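Local structure of RhCC (Rhodococcus jostii, 4U5R) at residues Val62-Asp67 with Trp101-Ala106; Ile5-Asn10 with Phe43-Lys48; Tyr31-Arg36 with Leu130-Asn135. The protein probably acts as a cofactor-independent oxygenase of the tautomerase superfamily, and binds magnesium. The protein carries 1 engineered substitution. One frame throughout, in Å; residues are numbered along the deposited sequence.

Contact 1 (Val62-Asp67 with Trp101-Ala106); sequences VRIRLD and WEIHIA. Engineered in segment 101-106: A106 (natural residue Asp).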
loop_
_atom_site.group_PDB
_atom_site.type_symbol
_atom_site.label_atom_id
_atom_site.label_comp_id
_atom_site.label_asym_id
_atom_site.label_seq_id
_atom_site.Cartn_x
_atom_site.Cartn_y
_atom_site.Cartn_z
ATOM N N VAL B 62 -15.328 -4.279 -6.295
ATOM C CA VAL B 62 -14.472 -4.758 -5.215
ATOM C C VAL B 62 -13.007 -4.673 -5.654
ATOM O O VAL B 62 -12.606 -5.280 -6.647
ATOM C CB VAL B 62 -14.839 -6.209 -4.805
ATOM C CG1 VAL B 62 -13.870 -6.710 -3.731
ATOM C CG2 VAL B 62 -16.286 -6.277 -4.310
ATOM N N ARG B 63 -12.204 -3.907 -4.927
ATOM C CA ARG B 63 -10.777 -3.784 -5.242
ATOM C C ARG B 63 -9.940 -4.507 -4.193
ATOM O O ARG B 63 -10.072 -4.231 -2.998
ATOM C CB ARG B 63 -10.387 -2.296 -5.332
ATOM C CG ARG B 63 -9.016 -2.002 -5.954
ATOM C CD ARG B 63 -8.922 -2.634 -7.337
ATOM N NE ARG B 63 -7.730 -2.189 -8.049
ATOM C CZ ARG B 63 -6.528 -2.753 -7.978
ATOM N NH1 ARG B 63 -6.296 -3.796 -7.178
ATOM N NH2 ARG B 63 -5.542 -2.237 -8.703
ATOM N N ILE B 64 -9.075 -5.420 -4.640
ATOM C CA ILE B 64 -8.234 -6.221 -3.744
ATOM C C ILE B 64 -6.758 -5.918 -3.988
ATOM O O ILE B 64 -6.314 -5.850 -5.136
ATOM C CB ILE B 64 -8.454 -7.740 -3.945
ATOM C CG1 ILE B 64 -9.943 -8.116 -3.874
ATOM C CG2 ILE B 64 -7.564 -8.531 -2.968
ATOM C CD1 ILE B 64 -10.547 -8.398 -5.266
ATOM N N ARG B 65 -5.998 -5.718 -2.918
ATOM C CA ARG B 65 -4.557 -5.505 -3.041
ATOM C C ARG B 65 -3.855 -6.291 -1.955
ATOM O O ARG B 65 -4.305 -6.290 -0.834
ATOM C CB ARG B 65 -4.203 -4.019 -2.926
ATOM C CG ARG B 65 -2.717 -3.743 -3.081
ATOM C CD ARG B 65 -2.312 -2.382 -2.517
ATOM N NE ARG B 65 -0.916 -2.131 -2.868
ATOM C CZ ARG B 65 0.118 -2.629 -2.206
ATOM N NH1 ARG B 65 -0.081 -3.381 -1.125
ATOM N NH2 ARG B 65 1.352 -2.371 -2.625
ATOM N N LEU B 66 -2.740 -6.933 -2.255
ATOM C CA LEU B 66 -2.064 -7.674 -1.206
ATOM C C LEU B 66 -0.567 -7.555 -1.315
ATOM O O LEU B 66 -0.058 -7.430 -2.412
ATOM C CB LEU B 66 -2.521 -9.135 -1.237
ATOM C CG LEU B 66 -2.410 -9.965 -2.522
ATOM C CD1 LEU B 66 -1.928 -11.385 -2.259
ATOM C CD2 LEU B 66 -3.739 -9.969 -3.257
ATOM N N ASP B 67 0.115 -7.509 -0.166
ATOM C CA ASP B 67 1.565 -7.716 -0.102
ATOM C C ASP B 67 1.911 -9.145 0.267
ATOM O O ASP B 67 1.288 -9.737 1.157
ATOM C CB ASP B 67 2.229 -6.804 0.943
ATOM C CG ASP B 67 2.172 -5.322 0.588
ATOM O OD1 ASP B 67 2.192 -4.948 -0.596
ATOM O OD2 ASP B 67 2.156 -4.507 1.528
ATOM N N TRP B 101 -14.457 -6.506 -10.285
ATOM C CA TRP B 101 -13.317 -6.560 -9.363
ATOM C C TRP B 101 -11.969 -6.560 -10.072
ATOM O O TRP B 101 -11.859 -6.810 -11.280
ATOM C CB TRP B 101 -13.415 -7.788 -8.416
ATOM C CG TRP B 101 -13.020 -9.125 -9.007
ATOM C CD1 TRP B 101 -11.884 -9.839 -8.741
ATOM C CD2 TRP B 101 -13.755 -9.885 -9.972
ATOM N NE1 TRP B 101 -11.877 -11.003 -9.474
ATOM C CE2 TRP B 101 -13.013 -11.053 -10.241
ATOM C CE3 TRP B 101 -14.983 -9.699 -10.623
ATOM C CZ2 TRP B 101 -13.451 -12.025 -11.150
ATOM C CZ3 TRP B 101 -15.411 -10.659 -11.529
ATOM C CH2 TRP B 101 -14.644 -11.803 -11.782
ATOM N N GLU B 102 -10.944 -6.256 -9.287
ATOM C CA GLU B 102 -9.564 -6.177 -9.740
ATOM C C GLU B 102 -8.668 -6.516 -8.557
ATOM O O GLU B 102 -8.971 -6.157 -7.422
ATOM C CB GLU B 102 -9.236 -4.777 -10.294
ATOM C CG GLU B 102 -7.818 -4.657 -10.830
ATOM C CD GLU B 102 -7.488 -3.289 -11.414
ATOM O OE1 GLU B 102 -8.194 -2.304 -11.128
ATOM O OE2 GLU B 102 -6.484 -3.197 -12.156
ATOM N N ILE B 103 -7.564 -7.200 -8.827
ATOM C CA ILE B 103 -6.632 -7.641 -7.796
ATOM C C ILE B 103 -5.218 -7.441 -8.283
ATOM O O ILE B 103 -4.927 -7.652 -9.469
ATOM C CB ILE B 103 -6.812 -9.136 -7.441
ATOM C CG1 ILE B 103 -5.901 -9.535 -6.266
ATOM C CG2 ILE B 103 -6.520 -10.021 -8.656
ATOM C CD1 ILE B 103 -6.296 -10.872 -5.618
ATOM N N HIS B 104 -4.333 -7.033 -7.378
ATOM C CA HIS B 104 -2.905 -7.082 -7.666
ATOM C C HIS B 104 -2.069 -7.341 -6.416
ATOM O O HIS B 104 -2.524 -7.143 -5.284
ATOM C CB HIS B 104 -2.438 -5.808 -8.410
ATOM C CG HIS B 104 -2.308 -4.575 -7.562
ATOM N ND1 HIS B 104 -3.390 -3.828 -7.149
ATOM C CD2 HIS B 104 -1.208 -3.913 -7.125
ATOM C CE1 HIS B 104 -2.967 -2.786 -6.452
ATOM N NE2 HIS B 104 -1.645 -2.812 -6.427
ATOM N N ILE B 105 -0.858 -7.847 -6.649
ATOM C CA ILE B 105 0.074 -8.232 -5.596
ATOM C C ILE B 105 1.405 -7.489 -5.702
ATOM O O ILE B 105 1.931 -7.257 -6.791
ATOM C CB ILE B 105 0.400 -9.737 -5.625
ATOM C CG1 ILE B 105 -0.852 -10.570 -5.883
ATOM C CG2 ILE B 105 1.123 -10.148 -4.338
ATOM C CD1 ILE B 105 -0.638 -12.075 -5.721
ATOM N N ALA B 106 1.956 -7.134 -4.553
ATOM C CA ALA B 106 3.310 -6.616 -4.476
ATOM C C ALA B 106 4.118 -7.527 -3.556
ATOM O O ALA B 106 3.562 -8.158 -2.661
ATOM C CB ALA B 106 3.306 -5.188 -3.965
HETATM O O HOH W 1 -6.601 -0.162 -10.160
#

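Contact 2 (Ile5-Asn10 with Phe43-Lys48); sequences IFTPEN and FKDMPK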
loop_
_atom_site.group_PDB
_atom_site.type_symbol
_atom_site.label_atom_id
_atom_site.label_comp_id
_atom_site.label_asym_id
_atom_site.label_seq_id
_atom_site.Cartn_x
_atom_site.Cartn_y
_atom_site.Cartn_z
ATOM N N ILE B 5 -9.274 -5.759 1.209
ATOM C CA ILE B 5 -10.423 -5.931 0.336
ATOM C C ILE B 5 -11.380 -4.765 0.516
ATOM O O ILE B 5 -11.989 -4.598 1.567
ATOM C CB ILE B 5 -11.116 -7.290 0.606
ATOM C CG1 ILE B 5 -10.092 -8.418 0.411
ATOM C CG2 ILE B 5 -12.322 -7.476 -0.308
ATOM C CD1 ILE B 5 -10.621 -9.816 0.634
ATOM N N PHE B 6 -11.454 -3.930 -0.511
ATOM C CA PHE B 6 -12.301 -2.744 -0.520
ATOM C C PHE B 6 -13.625 -3.076 -1.178
ATOM O O PHE B 6 -13.650 -3.413 -2.351
ATOM C CB PHE B 6 -11.620 -1.609 -1.289
ATOM C CG PHE B 6 -10.325 -1.148 -0.691
ATOM C CD1 PHE B 6 -10.311 -0.136 0.252
ATOM C CD2 PHE B 6 -9.115 -1.686 -1.119
ATOM C CE1 PHE B 6 -9.117 0.320 0.780
ATOM C CE2 PHE B 6 -7.917 -1.241 -0.588
ATOM C CZ PHE B 6 -7.916 -0.244 0.369
ATOM N N THR B 7 -14.721 -2.991 -0.426
ATOM C CA THR B 7 -16.051 -3.394 -0.912
ATOM C C THR B 7 -17.096 -2.286 -0.826
ATOM O O THR B 7 -16.964 -1.374 -0.008
ATOM C CB THR B 7 -16.622 -4.575 -0.099
ATOM O OG1 THR B 7 -17.008 -4.107 1.199
ATOM C CG2 THR B 7 -15.604 -5.691 0.046
ATOM N N PRO B 8 -18.158 -2.374 -1.645
ATOM C CA PRO B 8 -19.336 -1.556 -1.357
ATOM C C PRO B 8 -19.740 -1.760 0.085
ATOM O O PRO B 8 -19.623 -2.889 0.574
ATOM C CB PRO B 8 -20.402 -2.117 -2.304
ATOM C CG PRO B 8 -19.632 -2.685 -3.438
ATOM C CD PRO B 8 -18.339 -3.209 -2.848
ATOM N N GLU B 9 -20.186 -0.698 0.753
ATOM C CA GLU B 9 -20.639 -0.795 2.134
ATOM C C GLU B 9 -21.598 -1.958 2.316
ATOM O O GLU B 9 -22.505 -2.140 1.517
ATOM C CB GLU B 9 -21.334 0.490 2.571
ATOM C CG GLU B 9 -20.481 1.447 3.357
ATOM C CD GLU B 9 -21.326 2.475 4.076
ATOM O OE1 GLU B 9 -22.145 3.137 3.404
ATOM O OE2 GLU B 9 -21.193 2.601 5.313
ATOM N N ASN B 10 -21.366 -2.744 3.360
ATOM C CA ASN B 10 -22.272 -3.815 3.783
ATOM C C ASN B 10 -22.402 -4.971 2.783
ATOM O O ASN B 10 -23.321 -5.789 2.885
ATOM C CB ASN B 10 -23.661 -3.225 4.107
ATOM C CG ASN B 10 -23.585 -2.026 5.049
ATOM O OD1 ASN B 10 -24.149 -0.967 4.773
ATOM N ND2 ASN B 10 -22.877 -2.184 6.159
ATOM N N PHE B 43 -10.922 -5.925 5.779
ATOM C CA PHE B 43 -12.102 -5.531 5.012
ATOM C C PHE B 43 -12.409 -4.055 5.191
ATOM O O PHE B 43 -12.539 -3.558 6.310
ATOM C CB PHE B 43 -13.318 -6.368 5.418
ATOM C CG PHE B 43 -13.212 -7.794 5.011
ATOM C CD1 PHE B 43 -13.570 -8.181 3.731
ATOM C CD2 PHE B 43 -12.731 -8.745 5.888
ATOM C CE1 PHE B 43 -13.441 -9.488 3.328
ATOM C CE2 PHE B 43 -12.615 -10.066 5.500
ATOM C CZ PHE B 43 -12.984 -10.438 4.215
ATOM N N LYS B 44 -12.528 -3.349 4.076
ATOM C CA LYS B 44 -12.723 -1.913 4.131
ATOM C C LYS B 44 -13.995 -1.560 3.366
ATOM O O LYS B 44 -14.030 -1.604 2.133
ATOM C CB LYS B 44 -11.478 -1.202 3.574
ATOM C CG LYS B 44 -10.217 -1.462 4.428
ATOM C CD LYS B 44 -8.928 -1.026 3.743
ATOM C CE LYS B 44 -7.730 -1.140 4.662
ATOM N NZ LYS B 44 -6.581 -0.385 4.093
ATOM N N ASP B 45 -15.052 -1.250 4.117
ATOM C CA ASP B 45 -16.314 -0.828 3.538
ATOM C C ASP B 45 -16.184 0.575 2.956
ATOM O O ASP B 45 -15.756 1.509 3.642
ATOM C CB ASP B 45 -17.427 -0.877 4.593
ATOM C CG ASP B 45 -18.190 -2.192 4.580
ATOM O OD1 ASP B 45 -17.848 -3.082 3.776
ATOM O OD2 ASP B 45 -19.133 -2.338 5.381
ATOM N N MET B 46 -16.526 0.710 1.677
ATOM C CA MET B 46 -16.485 2.005 1.013
ATOM C C MET B 46 -17.885 2.534 0.790
ATOM O O MET B 46 -18.697 1.883 0.124
ATOM C CB MET B 46 -15.763 1.909 -0.331
ATOM C CG MET B 46 -14.341 1.397 -0.223
ATOM S SD MET B 46 -13.252 2.517 0.689
ATOM C CE MET B 46 -13.146 3.945 -0.392
ATOM N N PRO B 47 -18.183 3.709 1.355
ATOM C CA PRO B 47 -19.472 4.367 1.101
ATOM C C PRO B 47 -19.709 4.643 -0.380
ATOM O O PRO B 47 -18.747 4.733 -1.150
ATOM C CB PRO B 47 -19.355 5.682 1.882
ATOM C CG PRO B 47 -18.366 5.408 2.955
ATOM C CD PRO B 47 -17.384 4.423 2.366
ATOM N N LYS B 48 -20.974 4.759 -0.780
ATOM C CA LYS B 48 -21.293 5.187 -2.141
ATOM C C LYS B 48 -20.564 6.494 -2.481
ATOM O O LYS B 48 -20.283 7.315 -1.597
ATOM C CB LYS B 48 -22.808 5.356 -2.317
ATOM C CG LYS B 48 -23.588 4.050 -2.273
ATOM C CD LYS B 48 -25.000 4.246 -2.813
ATOM C CE LYS B 48 -25.827 2.976 -2.700
ATOM N NZ LYS B 48 -26.200 2.684 -1.289
#

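Contact 3 (Tyr31-Arg36 with Leu130-Asn135); sequences YVNLPR and LWAKEN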
loop_
_atom_site.group_PDB
_atom_site.type_symbol
_atom_site.label_atom_id
_atom_site.label_comp_id
_atom_site.label_asym_id
_atom_site.label_seq_id
_atom_site.Cartn_x
_atom_site.Cartn_y
_atom_site.Cartn_z
ATOM N N TYR B 31 -0.583 -24.532 0.355
ATOM C CA TYR B 31 0.507 -24.529 -0.618
ATOM C C TYR B 31 1.899 -24.350 -0.014
ATOM O O TYR B 31 2.891 -24.718 -0.643
ATOM C CB TYR B 31 0.264 -23.451 -1.682
ATOM C CG TYR B 31 -0.674 -23.903 -2.778
ATOM C CD1 TYR B 31 -2.049 -23.764 -2.646
ATOM C CD2 TYR B 31 -0.182 -24.480 -3.943
ATOM C CE1 TYR B 31 -2.911 -24.181 -3.643
ATOM C CE2 TYR B 31 -1.038 -24.901 -4.950
ATOM C CZ TYR B 31 -2.398 -24.748 -4.792
ATOM O OH TYR B 31 -3.251 -25.165 -5.788
ATOM N N VAL B 32 1.995 -23.805 1.194
ATOM C CA VAL B 32 3.320 -23.536 1.744
ATOM C C VAL B 32 3.374 -23.663 3.280
ATOM O O VAL B 32 4.311 -23.177 3.918
ATOM C CB VAL B 32 3.807 -22.132 1.282
ATOM C CG1 VAL B 32 3.140 -21.015 2.078
ATOM C CG2 VAL B 32 5.327 -22.029 1.324
ATOM N N ASN B 33 2.394 -24.371 3.847
ATOM C CA ASN B 33 2.229 -24.557 5.299
ATOM C C ASN B 33 2.684 -23.356 6.116
ATOM O O ASN B 33 3.472 -23.463 7.054
ATOM C CB ASN B 33 2.952 -25.821 5.786
ATOM C CG ASN B 33 2.596 -26.176 7.233
ATOM O OD1 ASN B 33 1.424 -26.168 7.617
ATOM N ND2 ASN B 33 3.609 -26.494 8.033
ATOM N N LEU B 34 2.186 -22.196 5.728
ATOM C CA LEU B 34 2.401 -20.987 6.486
ATOM C C LEU B 34 1.570 -21.056 7.762
ATOM O O LEU B 34 0.459 -21.595 7.756
ATOM C CB LEU B 34 1.999 -19.768 5.652
ATOM C CG LEU B 34 2.980 -18.618 5.474
ATOM C CD1 LEU B 34 4.316 -19.166 5.040
ATOM C CD2 LEU B 34 2.440 -17.632 4.443
ATOM N N PRO B 35 2.100 -20.504 8.857
ATOM C CA PRO B 35 1.279 -20.324 10.057
ATOM C C PRO B 35 0.021 -19.543 9.693
ATOM O O PRO B 35 0.120 -18.557 8.948
ATOM C CB PRO B 35 2.184 -19.527 11.000
ATOM C CG PRO B 35 3.580 -19.822 10.517
ATOM C CD PRO B 35 3.483 -20.019 9.036
ATOM N N ARG B 36 -1.133 -19.992 10.165
ATOM C CA ARG B 36 -2.387 -19.381 9.756
ATOM C C ARG B 36 -2.401 -17.901 10.097
ATOM O O ARG B 36 -2.873 -17.082 9.295
ATOM C CB ARG B 36 -3.573 -20.090 10.410
ATOM C CG ARG B 36 -3.726 -21.541 10.012
ATOM C CD ARG B 36 -4.854 -22.164 10.805
ATOM N NE ARG B 36 -6.071 -21.401 10.577
ATOM C CZ ARG B 36 -6.900 -21.630 9.566
ATOM N NH1 ARG B 36 -7.979 -20.879 9.411
ATOM N NH2 ARG B 36 -6.644 -22.616 8.712
ATOM N N LEU B 130 6.801 -24.902 14.043
ATOM C CA LEU B 130 6.321 -24.794 15.420
ATOM C C LEU B 130 5.314 -23.660 15.587
ATOM O O LEU B 130 4.267 -23.810 16.221
ATOM C CB LEU B 130 7.507 -24.573 16.364
ATOM C CG LEU B 130 7.242 -24.693 17.863
ATOM C CD1 LEU B 130 6.792 -26.107 18.205
ATOM C CD2 LEU B 130 8.497 -24.327 18.654
ATOM N N TRP B 131 5.658 -22.516 15.015
ATOM C CA TRP B 131 4.736 -21.395 14.961
ATOM C C TRP B 131 3.417 -21.781 14.294
ATOM O O TRP B 131 2.353 -21.365 14.746
ATOM C CB TRP B 131 5.375 -20.225 14.217
ATOM C CG TRP B 131 6.299 -19.381 15.034
ATOM C CD1 TRP B 131 7.052 -19.769 16.112
ATOM C CD2 TRP B 131 6.569 -17.994 14.834
ATOM N NE1 TRP B 131 7.776 -18.698 16.593
ATOM C CE2 TRP B 131 7.496 -17.598 15.826
ATOM C CE3 TRP B 131 6.120 -17.044 13.909
ATOM C CZ2 TRP B 131 7.977 -16.297 15.920
ATOM C CZ3 TRP B 131 6.608 -15.760 13.992
ATOM C CH2 TRP B 131 7.521 -15.392 14.998
ATOM N N ALA B 132 3.486 -22.584 13.235
ATOM C CA ALA B 132 2.275 -23.012 12.525
ATOM C C ALA B 132 1.427 -23.949 13.399
ATOM O O ALA B 132 0.213 -23.755 13.538
ATOM C CB ALA B 132 2.633 -23.682 11.206
ATOM N N LYS B 133 2.081 -24.926 14.024
ATOM C CA LYS B 133 1.398 -25.902 14.867
ATOM C C LYS B 133 0.713 -25.238 16.066
ATOM O O LYS B 133 -0.425 -25.568 16.422
ATOM C CB LYS B 133 2.402 -26.964 15.341
ATOM C CG LYS B 133 1.793 -28.139 16.085
ATOM C CD LYS B 133 2.865 -29.113 16.555
ATOM C CE LYS B 133 3.834 -28.440 17.519
ATOM N NZ LYS B 133 3.141 -27.893 18.727
ATOM N N GLU B 134 1.412 -24.300 16.689
ATOM C CA GLU B 134 0.880 -23.591 17.842
ATOM C C GLU B 134 -0.090 -22.500 17.431
ATOM O O GLU B 134 -0.944 -22.078 18.215
ATOM C CB GLU B 134 2.020 -22.980 18.655
ATOM C CG GLU B 134 2.924 -24.010 19.281
ATOM C CD GLU B 134 2.263 -24.704 20.455
ATOM O OE1 GLU B 134 1.271 -24.159 20.990
ATOM O OE2 GLU B 134 2.732 -25.795 20.837
ATOM N N ASN B 135 0.062 -22.060 16.185
ATOM C CA ASN B 135 -0.657 -20.918 15.616
ATOM C C ASN B 135 -0.510 -19.641 16.440
ATOM O O ASN B 135 -1.470 -18.894 16.627
ATOM C CB ASN B 135 -2.135 -21.243 15.422
ATOM C CG ASN B 135 -2.785 -20.353 14.385
ATOM O OD1 ASN B 135 -2.098 -19.739 13.560
ATOM N ND2 ASN B 135 -4.108 -20.265 14.422
HETATM O O HOH W 2 -1.260 -22.486 11.719
HETATM O O HOH W 3 -6.790 -19.215 12.897
#

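Contact 1 (Val62-Asp67 with Trp101-Ala106)
H104 is the hub, held edge-on by one arginine and covered on a face by another. R63, bent at chi2 (55°), brings its guanidinium to the edge of the imidazole, the planes 73° apart, and NH1 donates in the ring plane to H104 ND1 at 2.9 Å. It runs alongside E102, whose carboxylate lies over the rim of one guanidinium face; R63 NE and E102 OE1 form a salt bridge at 3.1 Å, water 1 links OE1 to R63 NH2, and E102 OE2 takes the indole N-H of W113 of the second subunit. R65 lays its CG on a face of H104, 3.5 Å from CE1. Its extended chain runs to D67, where NH1 meets OD1 at 2.8 Å from above the carboxylate plane; its NE pairs with D67 of the second subunit, as D67 OD2 does with R65 of the third. The engineered A106 puts CB 3.6 Å from D67 OD1. Five backbone bonds join the parallel strands, and on the face of V62, I64 and L66 the contact is apolar, with L66 CD2 3.6 Å from I103 CD1. With ND1 accepting from R63 and NE2 bonded to D67 of the second subunit, the imidazole is probably neutral, protonated on NE2.

Contact 2 (Ile5-Asn10 with Phe43-Lys48)
F43 leads the second strand in, lying alongside I5 with CE1 3.9 Å from I5 CD1; together they face helix 14-32, where I24 and L20 pack on them. Its neighbour K44 points to the other face of the sheet. There the extended lysine chain runs beside the F6 ring, CD only 3.3 Å from F6 CE1, a tight methylene-to-ring fit, and beyond the two segments its ammonium is paired with E4. K44 turns both its N and its O to strand 2-8: N donates to I5 O at 2.9 Å and O accepts from T7 N. D45 comes next and reaches past the strand end. Its OD2 takes the backbone N-H of N10 at 3.0 Å, approached from well above the carboxylate plane, while the T7 hydroxyl beside it donates to P8 O instead. M46 N then bonds T7 O at 2.7 Å, almost straight along the C=O axis. The M46 side chain, bent at chi2 and chi3, puts SD at the edge of the F6 ring, 5.3 Å from the centroid, as a Met-aromatic contact. M46 O receives a weak bond from E9 N, and P47 sits against the E9 carboxylate as the chains part. Two neighbouring parallel strands joined through helix 14-32 are the hallmark of the beta-alpha-beta unit on which the tautomerase superfamily is built.

Contact 3 (Tyr31-Arg36 with Leu130-Asn135)
P35 meets A132 almost face on: the proline ring rests on the last turn of helix 126-134, with CB 3.8 Å from A132 CA and CG 4.0 Å from A132 CB. W131 CB meets the same ring at its rim, 4.1 Å from P35 CG, while its indole turns away. One residue on, R36 and N135 cross obliquely. N135 OD1 lies 3.5 Å from R36 CB, and the guanidinium and amide planes are 80° apart. No direct hydrogen bond joins the two segments, so water does the polar work. Water 2 accepts from R36 N at 2.9 Å and sits 2.7 Å from A132 O, the stronger of its acceptors here, with only a weak bond to N135 OD1. Water 3 accepts from both R36 NE and N135 ND2 in long bonds. Further out, R36 NH1 is held by E22 and by the backbone O of G54 of the third subunit. The W131 indole N-H is tied to I138 O, and N135 OD1 also takes a weak bond from F37 N. An alanine in place of N135 would remove the amide and would probably loosen the water bridge to R36 and the weak hold on F37. Just past helix 126-134, N135 turns the chain with positive phi (54°). The whole is a helix end docked, through a proline and bridging water, on the connection between helix 14-32 and strand 40-46 of the first beta-alpha-beta unit.

In the fold
Contacts 1 and 2 are the strand pairs of two beta-alpha-beta units that share one four-stranded sheet. Their centres are 14 Å apart, and strands 2-8 and 61-68, antiparallel neighbours, stitch them together: R63 O lies 2.9 Å from F6 N, a probable hydrogen bond. R65 and F6 each come within about 4 Å of a bound TRS molecule, probably from the crystallisation liquor, which may mark a pocket. A106 of contact 1 replaces a natural aspartate; magnesium binding at this position is seen for this protein, but none is bound to this chain. Contact 3 stands apart across the middle of the chain, its centre about 24 Å from that of contact 1 and about 30 Å from that of contact 2.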